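Local coordinates for protein predicted aminoglycoside phosphotransferase (Brachybacterium faecium, PDB 5UXC) that probably confers macrolide resistance by transferring a phosphate from a guanine nucleotide to the antibiotic's 2'-hydroxyl, using a kinase-like fold with bound magnesium, at residues Asp46-Leu51 with Tyr92-Gly97; Ala155-Leu160 with Ala179-Asp184; Leu193-Leu198 with Leu214-Ala219. All coordinates share one frame; numbering follows the deposited sequence.

In the fold
Contact 3 lies about 4 Å from the centre of the chain, whereas the centres of contacts 1 and 2 lie about 17 and 22 Å from it, on opposite sides. Contacts 1 and 3 both touch GDP and meet each other where Leu95 packs on Leu214. Contact 1, partly buried, pairs strands of the five-stranded antiparallel sheet and addresses guanine and phosphates; contact 3, buried, joins the end of strand 192-194 and the loop after it to the loop following strand 209-213, through polar bonds around a histidine, and presents a magnesium ligand. Contact 2 shares neither sheet nor nucleotide: two successive helices meet there through largely buried tryptophan and leucine side chains, with an exposed arginine.

Contact 1 (Asp46-Leu51 with Tyr92-Gly97); sequences DWVLRL and YPLLPG. With GDP (guanosine-5'-diphosphate), chain C.
Val48 and Tyr92 form an antiparallel hydrogen-bonded pair, Val48 N giving a nearly straight bond to Tyr92 O (2.8 Å, 177° at the hydrogen) and Tyr92 N returning one to Val48 O. Beyond the non-hydrogen-bonded pair Trp47-Pro93, Leu94 N bonds Asp46 O, so the pairing extends as strand 90-93 gives way to loop. Both side chains of the Val48-Tyr92 pair project to the same face of the sheet, and Tyr92 carries the contact. From its CB, chi1 of 53° sets CG between the backbone N and carbonyl carbon, which lays the ring alongside Val48, whose CB stands over one face, 3.8 Å from the centroid. Farther out, CE1 meets Arg50 CD at the ring edge (4.0 Å), CE2 meets Val48 CG2 (3.6 Å), and CZ meets Val48 CG1. At the tip, Tyr92 OH donates to GDP N7 (2.7 Å). At the neighbouring pair, Pro93 CG sits over the six-membered ring of Trp47 in a CH-pi contact. Asp46 and Leu94 pack CB to CB, while Asp46 OD1 makes a salt bridge to Arg40. The guanine is read by the backbone of Leu95: its N donates to GDP O6 (2.8 Å), and its O accepts a weak bond from GDP N1. In one of two deposited conformers, Arg50 NH1 bonds GDP O2B and NH2 bonds O3A. This base recognition matches the hinge of a kinase-like fold, and an acceptor at O6 beside a donor at N1 is the edge of guanine, consistent with a preference for that base.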
loop_
_atom_site.group_PDB
_atom_site.type_symbol
_atom_site.label_atom_id
_atom_site.label_comp_id
_atom_site.label_asym_id
_atom_site.label_seq_id
_atom_site.Cartn_x
_atom_site.Cartn_y
_atom_site.Cartn_z
ATOM N N ASP A 46 -2.977 -20.728 -11.818
ATOM C CA ASP A 46 -2.700 -19.369 -12.230
ATOM C C ASP A 46 -1.683 -18.718 -11.298
ATOM O O ASP A 46 -1.686 -18.948 -10.076
ATOM C CB ASP A 46 -3.968 -18.498 -12.253
ATOM C CG ASP A 46 -4.996 -19.028 -13.212
ATOM O OD1 ASP A 46 -4.575 -19.455 -14.292
ATOM O OD2 ASP A 46 -6.197 -18.958 -12.911
ATOM N N TRP A 47 -0.825 -17.882 -11.874
ATOM C CA TRP A 47 0.340 -17.380 -11.154
ATOM C C TRP A 47 0.540 -15.887 -11.376
ATOM O O TRP A 47 0.241 -15.358 -12.449
ATOM C CB TRP A 47 1.629 -18.093 -11.599
ATOM C CG TRP A 47 1.696 -19.513 -11.059
ATOM C CD1 TRP A 47 1.102 -20.650 -11.595
ATOM C CD2 TRP A 47 2.316 -19.916 -9.830
ATOM N NE1 TRP A 47 1.371 -21.736 -10.770
ATOM C CE2 TRP A 47 2.113 -21.307 -9.694
ATOM C CE3 TRP A 47 3.065 -19.228 -8.839
ATOM C CZ2 TRP A 47 2.631 -22.034 -8.614
ATOM C CZ3 TRP A 47 3.583 -19.942 -7.772
ATOM C CH2 TRP A 47 3.354 -21.357 -7.663
ATOM N N VAL A 48 1.057 -15.213 -10.347
ATOM C CA VAL A 48 1.550 -13.846 -10.470
ATOM C C VAL A 48 3.063 -13.875 -10.395
ATOM O O VAL A 48 3.628 -14.526 -9.502
ATOM C CB VAL A 48 0.993 -12.924 -9.355
ATOM C CG1 VAL A 48 1.503 -11.495 -9.545
ATOM C CG2 VAL A 48 -0.499 -12.975 -9.313
ATOM N N LEU A 49 3.726 -13.230 -11.355
ATOM C CA LEU A 49 5.185 -13.077 -11.392
ATOM C C LEU A 49 5.547 -11.651 -10.978
ATOM O O LEU A 49 4.947 -10.690 -11.484
ATOM C CB LEU A 49 5.745 -13.350 -12.815
ATOM C CG LEU A 49 5.235 -14.633 -13.457
ATOM C CD1 LEU A 49 5.693 -14.768 -14.942
ATOM C CD2 LEU A 49 5.647 -15.858 -12.616
ATOM N N ARG A 50 6.459 -11.492 -10.010
ATOM C CA ARG A 50 7.034 -10.193 -9.671
ATOM C C ARG A 50 8.488 -10.184 -10.116
ATOM O O ARG A 50 9.298 -10.990 -9.639
ATOM C CB ARG A 50 6.956 -9.909 -8.174
ATOM C CG ARG A 50 5.592 -9.792 -7.636
ATOM C CD ARG A 50 5.687 -9.452 -6.150
ATOM N NE ARG A 50 6.079 -8.071 -5.906
ATOM C CZ ARG A 50 5.271 -7.030 -6.085
ATOM N NH1 ARG A 50 5.674 -5.803 -5.823
ATOM N NH2 ARG A 50 4.046 -7.220 -6.523
ATOM N N LEU A 51 8.820 -9.279 -11.015
ATOM C CA LEU A 51 10.160 -9.233 -11.573
ATOM C C LEU A 51 10.854 -7.980 -11.071
ATOM O O LEU A 51 10.405 -6.860 -11.375
ATOM C CB LEU A 51 10.101 -9.248 -13.098
ATOM C CG LEU A 51 9.338 -10.495 -13.514
ATOM C CD1 LEU A 51 8.735 -10.300 -14.882
ATOM C CD2 LEU A 51 10.301 -11.665 -13.499
ATOM N N TYR A 92 3.763 -16.110 -6.992
ATOM C CA TYR A 92 2.810 -16.578 -6.012
ATOM C C TYR A 92 1.554 -16.980 -6.751
ATOM O O TYR A 92 1.254 -16.412 -7.807
ATOM C CB TYR A 92 2.459 -15.547 -4.924
ATOM C CG TYR A 92 1.979 -14.160 -5.343
ATOM C CD1 TYR A 92 2.893 -13.108 -5.518
ATOM C CD2 TYR A 92 0.609 -13.888 -5.483
ATOM C CE1 TYR A 92 2.439 -11.782 -5.815
ATOM C CE2 TYR A 92 0.140 -12.592 -5.775
ATOM C CZ TYR A 92 1.073 -11.555 -5.923
ATOM O OH TYR A 92 0.644 -10.246 -6.186
ATOM N N PRO A 93 0.818 -17.964 -6.241
ATOM C CA PRO A 93 -0.469 -18.313 -6.858
ATOM C C PRO A 93 -1.405 -17.116 -6.870
ATOM O O PRO A 93 -1.486 -16.349 -5.904
ATOM C CB PRO A 93 -1.020 -19.426 -5.964
ATOM C CG PRO A 93 0.285 -20.087 -5.401
ATOM C CD PRO A 93 1.204 -18.910 -5.161
ATOM N N LEU A 94 -2.094 -16.981 -7.995
ATOM C CA LEU A 94 -3.047 -15.878 -8.168
ATOM C C LEU A 94 -4.109 -15.954 -7.102
ATOM O O LEU A 94 -4.753 -16.998 -6.906
ATOM C CB LEU A 94 -3.697 -16.015 -9.567
ATOM C CG LEU A 94 -4.869 -14.988 -9.693
ATOM C CD1 LEU A 94 -4.249 -13.795 -10.314
ATOM C CD2 LEU A 94 -5.994 -15.550 -10.559
ATOM N N LEU A 95 -4.315 -14.731 -6.382
ATOM C CA LEU A 95 -5.253 -14.713 -5.278
ATOM C C LEU A 95 -6.657 -14.438 -5.825
ATOM O O LEU A 95 -6.806 -13.751 -6.836
ATOM C CB LEU A 95 -4.871 -13.602 -4.279
ATOM C CG LEU A 95 -3.506 -13.917 -3.644
ATOM C CD1 LEU A 95 -2.966 -12.713 -2.913
ATOM C CD2 LEU A 95 -3.637 -15.110 -2.715
ATOM N N PRO A 96 -7.675 -14.963 -5.163
ATOM C CA PRO A 96 -9.042 -14.862 -5.697
ATOM C C PRO A 96 -9.657 -13.495 -5.430
ATOM O O PRO A 96 -9.320 -12.820 -4.454
ATOM C CB PRO A 96 -9.799 -15.934 -4.909
ATOM C CG PRO A 96 -9.155 -15.892 -3.564
ATOM C CD PRO A 96 -7.643 -15.675 -3.876
ATOM N N GLY A 97 -10.643 -13.154 -6.276
ATOM C CA GLY A 97 -11.356 -11.874 -6.190
ATOM C C GLY A 97 -10.896 -10.907 -7.261
ATOM O O GLY A 97 -9.980 -11.176 -8.058
HETATM P PB GDP C . 3.263 -3.219 -7.799
HETATM O O1B GDP C . 2.378 -2.124 -7.257
HETATM O O2B GDP C . 4.608 -3.277 -7.209
HETATM O O3B GDP C . 3.323 -2.963 -9.363
HETATM O O3A GDP C . 2.574 -4.644 -7.528
HETATM P PA GDP C . 1.164 -5.122 -6.977
HETATM O O1A GDP C . 1.518 -6.236 -6.040
HETATM O O2A GDP C . 0.350 -3.973 -6.415
HETATM O "O5'" GDP C . 0.377 -5.776 -8.184
HETATM C "C5'" GDP C . 0.019 -4.913 -9.271
HETATM C "C4'" GDP C . -1.422 -5.106 -9.638
HETATM O "O4'" GDP C . -1.585 -6.433 -10.130
HETATM C "C3'" GDP C . -2.366 -5.025 -8.436
HETATM O "O3'" GDP C . -2.794 -3.689 -8.069
HETATM C "C2'" GDP C . -3.543 -5.824 -8.922
HETATM O "O2'" GDP C . -4.300 -5.094 -9.924
HETATM C "C1'" GDP C . -2.847 -6.937 -9.723
HETATM N N9 GDP C . -2.569 -8.141 -8.884
HETATM C C8 GDP C . -1.440 -8.421 -8.211
HETATM N N7 GDP C . -1.567 -9.638 -7.588
HETATM C C5 GDP C . -2.812 -10.088 -7.871
HETATM C C6 GDP C . -3.640 -11.260 -7.562
HETATM O O6 GDP C . -3.180 -12.193 -6.866
HETATM N N1 GDP C . -4.882 -11.340 -8.100
HETATM C C2 GDP C . -5.405 -10.382 -8.895
HETATM N N2 GDP C . -6.644 -10.539 -9.382
HETATM N N3 GDP C . -4.732 -9.262 -9.204
HETATM C C4 GDP C . -3.465 -9.075 -8.713
#

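Contact 2 (Ala155-Leu160 with Ala179-Asp184); sequences AWRQDL and AWLADD
Leu181 and Arg157 mark the closest backbone approach, their CA atoms 6.9 Å apart, where helices 149-166 and 171-182 run side by side in broadly opposite directions. Leu181 points at the other helix and divides its two methyls: CD1 touches Leu160 CD2 at 3.8 Å, and CD2 lies 3.9 Å from Trp156 CB and equally close to Arg157 N. Beside it the two indoles make a T-shaped pair. Trp180 supplies the edge and Trp156 the face, with six-membered ring centroids 4.9 Å apart and planes at 69°. The leading atom is Trp180 CH2, which stands 3.6 Å above the Trp156 ring plane, over its centre. Trp180 reaches there because its CG is anti to the backbone N (chi1 172°), which carries the indole across the gap, while its NE1 bonds His261 ND1. At the outer margin, Arg157, bent at chi3, brings NH2 within 3.3 Å of Leu181 O, a carbonyl that also accepts a bond from Arg153. Trp187 stacks on Trp180 and also meets Trp156, Met265 of helix 258-267 touches both indoles, and Leu271 of helix 269-280 packs on Leu160, placing the pair within a helical cluster away from the nucleotide.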
loop_
_atom_site.group_PDB
_atom_site.type_symbol
_atom_site.label_atom_id
_atom_site.label_comp_id
_atom_site.label_asym_id
_atom_site.label_seq_id
_atom_site.Cartn_x
_atom_site.Cartn_y
_atom_site.Cartn_z
ATOM N N ALA A 155 8.553 12.291 11.988
ATOM C CA ALA A 155 8.885 12.075 10.574
ATOM C C ALA A 155 8.121 13.035 9.672
ATOM O O ALA A 155 8.668 13.559 8.693
ATOM C CB ALA A 155 8.593 10.627 10.176
ATOM N N TRP A 156 6.860 13.297 9.999
ATOM C CA TRP A 156 6.101 14.268 9.217
ATOM C C TRP A 156 6.670 15.672 9.380
ATOM O O TRP A 156 6.729 16.443 8.418
ATOM C CB TRP A 156 4.633 14.223 9.654
ATOM C CG TRP A 156 3.827 13.121 9.057
ATOM C CD1 TRP A 156 3.438 11.939 9.679
ATOM C CD2 TRP A 156 3.230 13.106 7.751
ATOM N NE1 TRP A 156 2.669 11.191 8.806
ATOM C CE2 TRP A 156 2.541 11.881 7.624
ATOM C CE3 TRP A 156 3.261 14.009 6.660
ATOM C CZ2 TRP A 156 1.838 11.534 6.479
ATOM C CZ3 TRP A 156 2.572 13.673 5.522
ATOM C CH2 TRP A 156 1.868 12.428 5.434
ATOM N N ARG A 157 7.074 16.037 10.598
ATOM C CA ARG A 157 7.656 17.352 10.835
ATOM C C ARG A 157 8.949 17.510 10.055
ATOM O O ARG A 157 9.200 18.558 9.444
ATOM C CB ARG A 157 7.919 17.492 12.346
ATOM C CG ARG A 157 7.901 18.861 12.883
ATOM C CD ARG A 157 7.907 18.754 14.418
ATOM N NE ARG A 157 6.563 18.865 14.988
ATOM C CZ ARG A 157 6.036 18.081 15.922
ATOM N NH1 ARG A 157 6.709 17.049 16.453
ATOM N NH2 ARG A 157 4.838 18.395 16.403
ATOM N N GLN A 158 9.769 16.438 10.031
ATOM C CA GLN A 158 11.011 16.456 9.263
ATOM C C GLN A 158 10.742 16.522 7.764
ATOM O O GLN A 158 11.490 17.184 7.016
ATOM C CB GLN A 158 11.855 15.212 9.588
ATOM C CG GLN A 158 12.497 15.318 10.990
ATOM C CD GLN A 158 13.091 13.997 11.465
ATOM O OE1 GLN A 158 12.951 12.974 10.795
ATOM N NE2 GLN A 158 13.711 14.005 12.640
ATOM N N ASP A 159 9.709 15.812 7.298
ATOM C CA ASP A 159 9.393 15.852 5.867
ATOM C C ASP A 159 8.929 17.255 5.433
ATOM O O ASP A 159 9.331 17.743 4.366
ATOM C CB ASP A 159 8.338 14.801 5.536
ATOM C CG ASP A 159 8.891 13.349 5.575
ATOM O OD1 ASP A 159 10.105 13.120 5.545
ATOM O OD2 ASP A 159 8.067 12.428 5.633
ATOM N N LEU A 160 8.096 17.932 6.247
ATOM C CA LEU A 160 7.722 19.298 5.900
ATOM C C LEU A 160 8.955 20.183 5.788
ATOM O O LEU A 160 9.028 21.060 4.913
ATOM C CB LEU A 160 6.752 19.862 6.948
ATOM C CG LEU A 160 6.421 21.355 6.853
ATOM C CD1 LEU A 160 5.867 21.660 5.451
ATOM C CD2 LEU A 160 5.358 21.648 7.918
ATOM N N ALA A 179 -0.552 23.542 11.474
ATOM C CA ALA A 179 -1.616 23.434 12.458
ATOM C C ALA A 179 -1.951 21.988 12.760
ATOM O O ALA A 179 -2.258 21.644 13.909
ATOM C CB ALA A 179 -2.870 24.157 11.960
ATOM N N TRP A 180 -1.933 21.145 11.722
ATOM C CA TRP A 180 -2.118 19.690 11.892
ATOM C C TRP A 180 -1.029 19.066 12.768
ATOM O O TRP A 180 -1.323 18.361 13.741
ATOM C CB TRP A 180 -2.118 19.036 10.517
ATOM C CG TRP A 180 -2.106 17.518 10.504
ATOM C CD1 TRP A 180 -2.872 16.663 11.216
ATOM C CD2 TRP A 180 -1.312 16.701 9.620
ATOM N NE1 TRP A 180 -2.568 15.350 10.885
ATOM C CE2 TRP A 180 -1.632 15.361 9.887
ATOM C CE3 TRP A 180 -0.372 16.999 8.629
ATOM C CZ2 TRP A 180 -1.022 14.306 9.218
ATOM C CZ3 TRP A 180 0.242 15.951 7.980
ATOM C CH2 TRP A 180 -0.097 14.624 8.275
ATOM N N LEU A 181 0.240 19.365 12.473
ATOM C CA LEU A 181 1.342 18.847 13.282
ATOM C C LEU A 181 1.232 19.293 14.728
ATOM O O LEU A 181 1.630 18.563 15.650
ATOM C CB LEU A 181 2.692 19.324 12.693
ATOM C CG LEU A 181 3.090 18.621 11.416
ATOM C CD1 LEU A 181 4.181 19.347 10.704
ATOM C CD2 LEU A 181 3.537 17.208 11.827
ATOM N N ALA A 182 0.697 20.483 14.945
ATOM C CA ALA A 182 0.622 21.011 16.287
ATOM C C ALA A 182 -0.511 20.414 17.107
ATOM O O ALA A 182 -0.469 20.528 18.336
ATOM C CB ALA A 182 0.428 22.548 16.232
ATOM N N ASP A 183 -1.520 19.799 16.476
ATOM C CA ASP A 183 -2.792 19.444 17.158
ATOM C C ASP A 183 -2.693 18.035 17.752
ATOM O O ASP A 183 -2.873 17.045 17.043
ATOM C CB ASP A 183 -3.976 19.496 16.185
ATOM C CG ASP A 183 -5.313 19.327 16.886
ATOM O OD1 ASP A 183 -5.330 18.940 18.079
ATOM O OD2 ASP A 183 -6.345 19.695 16.258
ATOM N N ASP A 184 -2.510 17.942 19.077
ATOM C CA ASP A 184 -2.355 16.614 19.692
ATOM C C ASP A 184 -3.548 15.704 19.439
ATOM O O ASP A 184 -3.402 14.459 19.410
ATOM C CB ASP A 184 -2.220 16.730 21.205
ATOM C CG ASP A 184 -0.831 17.169 21.669
ATOM O OD1 ASP A 184 0.118 17.277 20.877
ATOM O OD2 ASP A 184 -0.721 17.430 22.898
#

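Contact 3 (Leu193-Leu198 with Leu214-Ala219). With MG (magnesium ion), chain B; GDP (guanosine-5'-diphosphate), chain C.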
loop_
_atom_site.group_PDB
_atom_site.type_symbol
_atom_site.label_atom_id
_atom_site.label_comp_id
_atom_site.label_asym_id
_atom_site.label_seq_id
_atom_site.Cartn_x
_atom_site.Cartn_y
_atom_site.Cartn_z
ATOM N N LEU A 193 1.356 -2.640 13.569
ATOM C CA LEU A 193 1.724 -3.052 12.224
ATOM C C LEU A 193 0.710 -2.524 11.211
ATOM O O LEU A 193 -0.501 -2.763 11.357
ATOM C CB LEU A 193 1.774 -4.589 12.171
ATOM C CG LEU A 193 1.965 -5.152 10.759
ATOM C CD1 LEU A 193 3.315 -4.790 10.176
ATOM C CD2 LEU A 193 1.782 -6.669 10.815
ATOM N N THR A 194 1.213 -1.832 10.184
ATOM C CA THR A 194 0.380 -1.258 9.143
ATOM C C THR A 194 0.794 -1.762 7.771
ATOM O O THR A 194 1.949 -2.152 7.535
ATOM C CB THR A 194 0.456 0.276 9.097
ATOM O OG1 THR A 194 1.817 0.669 8.813
ATOM C CG2 THR A 194 0.015 0.934 10.483
ATOM N N HIS A 195 -0.174 -1.681 6.847
ATOM C CA HIS A 195 0.088 -2.046 5.460
ATOM C C HIS A 195 0.820 -0.927 4.730
ATOM O O HIS A 195 1.832 -1.158 4.052
ATOM C CB HIS A 195 -1.230 -2.403 4.785
ATOM C CG HIS A 195 -1.096 -2.718 3.318
ATOM N ND1 HIS A 195 -0.912 -1.740 2.359
ATOM C CD2 HIS A 195 -1.108 -3.910 2.662
ATOM C CE1 HIS A 195 -0.844 -2.314 1.156
ATOM N NE2 HIS A 195 -0.974 -3.630 1.318
ATOM N N GLY A 196 0.330 0.312 4.856
ATOM C CA GLY A 196 1.035 1.477 4.340
ATOM C C GLY A 196 0.579 1.964 2.981
ATOM O O GLY A 196 0.832 3.125 2.623
ATOM N N GLU A 197 -0.127 1.141 2.241
ATOM C CA GLU A 197 -0.679 1.601 0.969
ATOM C C GLU A 197 -2.012 0.906 0.755
ATOM O O GLU A 197 -2.264 0.282 -0.283
ATOM C CB GLU A 197 0.306 1.355 -0.173
ATOM C CG GLU A 197 0.017 2.248 -1.349
ATOM C CD GLU A 197 1.192 2.359 -2.271
ATOM O OE1 GLU A 197 2.260 2.870 -1.842
ATOM O OE2 GLU A 197 1.045 1.891 -3.414
ATOM N N LEU A 198 -2.884 0.993 1.772
ATOM C CA LEU A 198 -4.120 0.212 1.789
ATOM C C LEU A 198 -5.216 1.060 1.141
ATOM O O LEU A 198 -5.733 1.990 1.762
ATOM C CB LEU A 198 -4.520 -0.190 3.201
ATOM C CG LEU A 198 -5.630 -1.249 3.196
ATOM C CD1 LEU A 198 -5.136 -2.583 2.506
ATOM C CD2 LEU A 198 -6.002 -1.588 4.567
ATOM N N LEU A 214 -3.081 -7.278 -1.227
ATOM C CA LEU A 214 -1.879 -7.366 -2.056
ATOM C C LEU A 214 -0.837 -6.352 -1.608
ATOM O O LEU A 214 -1.160 -5.368 -0.942
ATOM C CB LEU A 214 -2.211 -7.061 -3.539
ATOM C CG LEU A 214 -3.392 -7.819 -4.106
ATOM C CD1 LEU A 214 -3.731 -7.301 -5.519
ATOM C CD2 LEU A 214 -3.088 -9.345 -4.097
ATOM N N ASP A 215 0.414 -6.587 -2.021
ATOM C CA ASP A 215 1.469 -5.554 -2.145
ATOM C C ASP A 215 1.885 -4.992 -0.804
ATOM O O ASP A 215 1.540 -3.842 -0.424
ATOM C CB ASP A 215 1.028 -4.406 -3.095
ATOM C CG ASP A 215 2.184 -3.476 -3.510
ATOM O OD1 ASP A 215 3.315 -3.915 -3.348
ATOM O OD2 ASP A 215 2.019 -2.389 -4.131
ATOM N N TRP A 216 2.709 -5.774 -0.111
ATOM C CA TRP A 216 3.058 -5.468 1.275
ATOM C C TRP A 216 4.414 -4.777 1.401
ATOM O O TRP A 216 4.988 -4.764 2.483
ATOM C CB TRP A 216 3.010 -6.766 2.091
ATOM C CG TRP A 216 1.578 -7.204 2.275
ATOM C CD1 TRP A 216 0.831 -7.930 1.399
ATOM C CD2 TRP A 216 0.741 -6.917 3.392
ATOM N NE1 TRP A 216 -0.454 -8.117 1.911
ATOM C CE2 TRP A 216 -0.518 -7.524 3.145
ATOM C CE3 TRP A 216 0.930 -6.181 4.580
ATOM C CZ2 TRP A 216 -1.618 -7.408 4.033
ATOM C CZ3 TRP A 216 -0.166 -6.091 5.499
ATOM C CH2 TRP A 216 -1.405 -6.723 5.218
ATOM N N THR A 217 4.926 -4.194 0.313
ATOM C CA THR A 217 6.268 -3.624 0.375
ATOM C C THR A 217 6.359 -2.472 1.360
ATOM O O THR A 217 7.444 -2.229 1.903
ATOM C CB THR A 217 6.707 -3.169 -1.014
ATOM O OG1 THR A 217 6.425 -4.226 -1.943
ATOM C CG2 THR A 217 8.221 -2.854 -1.037
ATOM N N THR A 218 5.256 -1.750 1.592
ATOM C CA THR A 218 5.283 -0.565 2.455
ATOM C C THR A 218 4.986 -0.869 3.929
ATOM O O THR A 218 4.881 0.069 4.746
ATOM C CB THR A 218 4.317 0.524 1.904
ATOM O OG1 THR A 218 2.988 0.002 1.823
ATOM C CG2 THR A 218 4.709 0.928 0.525
ATOM N N ALA A 219 4.895 -2.138 4.302
ATOM C CA ALA A 219 4.479 -2.510 5.650
ATOM C C ALA A 219 5.505 -2.015 6.648
ATOM O O ALA A 219 6.711 -2.030 6.388
ATOM C CB ALA A 219 4.319 -4.058 5.767
HETATM MG MG MG B . 0.734 -2.091 -5.803
HETATM P PB GDP C . 3.263 -3.219 -7.799
HETATM O O1B GDP C . 2.378 -2.124 -7.257
HETATM O O2B GDP C . 4.608 -3.277 -7.209
HETATM O O3B GDP C . 3.323 -2.963 -9.363
HETATM O O3A GDP C . 2.574 -4.644 -7.528
HETATM P PA GDP C . 1.164 -5.122 -6.977
HETATM O O1A GDP C . 1.518 -6.236 -6.040
HETATM O O2A GDP C . 0.350 -3.973 -6.415
HETATM O "O5'" GDP C . 0.377 -5.776 -8.184
HETATM C "C5'" GDP C . 0.019 -4.913 -9.271
HETATM C "C4'" GDP C . -1.422 -5.106 -9.638
HETATM O "O4'" GDP C . -1.585 -6.433 -10.130
HETATM C "C3'" GDP C . -2.366 -5.025 -8.436
HETATM O "O3'" GDP C . -2.794 -3.689 -8.069
HETATM C "C2'" GDP C . -3.543 -5.824 -8.922
HETATM O "O2'" GDP C . -4.300 -5.094 -9.924
HETATM C "C1'" GDP C . -2.847 -6.937 -9.723
HETATM N N9 GDP C . -2.569 -8.141 -8.884
HETATM C C8 GDP C . -1.440 -8.421 -8.211
HETATM N N7 GDP C . -1.567 -9.638 -7.588
HETATM C C5 GDP C . -2.812 -10.088 -7.871
HETATM C C6 GDP C . -3.640 -11.260 -7.562
HETATM O O6 GDP C . -3.180 -12.193 -6.866
HETATM N N1 GDP C . -4.882 -11.340 -8.100
HETATM C C2 GDP C . -5.405 -10.382 -8.895
HETATM N N2 GDP C . -6.644 -10.539 -9.382
HETATM N N3 GDP C . -4.732 -9.262 -9.204
HETATM C C4 GDP C . -3.465 -9.075 -8.713
HETATM O O HOH W 1 3.257 1.338 6.537
HETATM O O HOH W 2 1.441 -0.152 -5.513
HETATM O O HOH W 3 -0.520 -1.529 -7.491
#
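His195 reaches across to Leu214 and Trp216 with its ring and to Thr218 with its backbone carbonyl. Its CG is anti to the backbone N (chi1 176°), which swings the imidazole back toward 214-219 although CB itself leads away. NE2 donates to Leu214 O at 2.9 Å, nearly straight (170°) and close to the ring plane. ND1 accepts from Glu197 N at 3.0 Å, also near the plane; two bonds near the ring plane, one at each nitrogen, fix the rotation of the ring and are consistent with the proton on NE2. The remaining edge meets Trp216: His195 CD2 stands 3.4 Å above the six-membered ring, over its centre, in an edge-to-face pair. Leu198 CD1 covers one imidazole face. Thr218 has OG1 between its backbone N and carbonyl carbon (chi1 58°), from where it donates to His195 O at 2.8 Å. Gly196, with a positive phi, gives Thr218 O room to lie close by, and a water donating both to that oxygen and to Thr194 OG1 ties the segments again; Thr194 OG1 is also hydrogen-bonded to Ala220 O. Asp215 turns its carboxylate to the nucleotide, OD2 binding magnesium at 2.1 Å; GDP O1B and O2A, two waters and His202 complete the shell. One of those waters is 3.0 Å from Glu197 OE2. The His-Gly-Glu sequence resembles the catalytic loop of kinase-like phosphotransferases, and Asp215 the metal-binding aspartate of their DFG-like segment. Leu214, following strand 209-213, lays CD1 against the guanine (3.7 Å from GDP N9). Asp227 accepts from His195 N and Gly196 N, while Trp216 packs on Leu67, Leu68 and Leu71 of helix 58-71 and on Leu131 of helix 118-132.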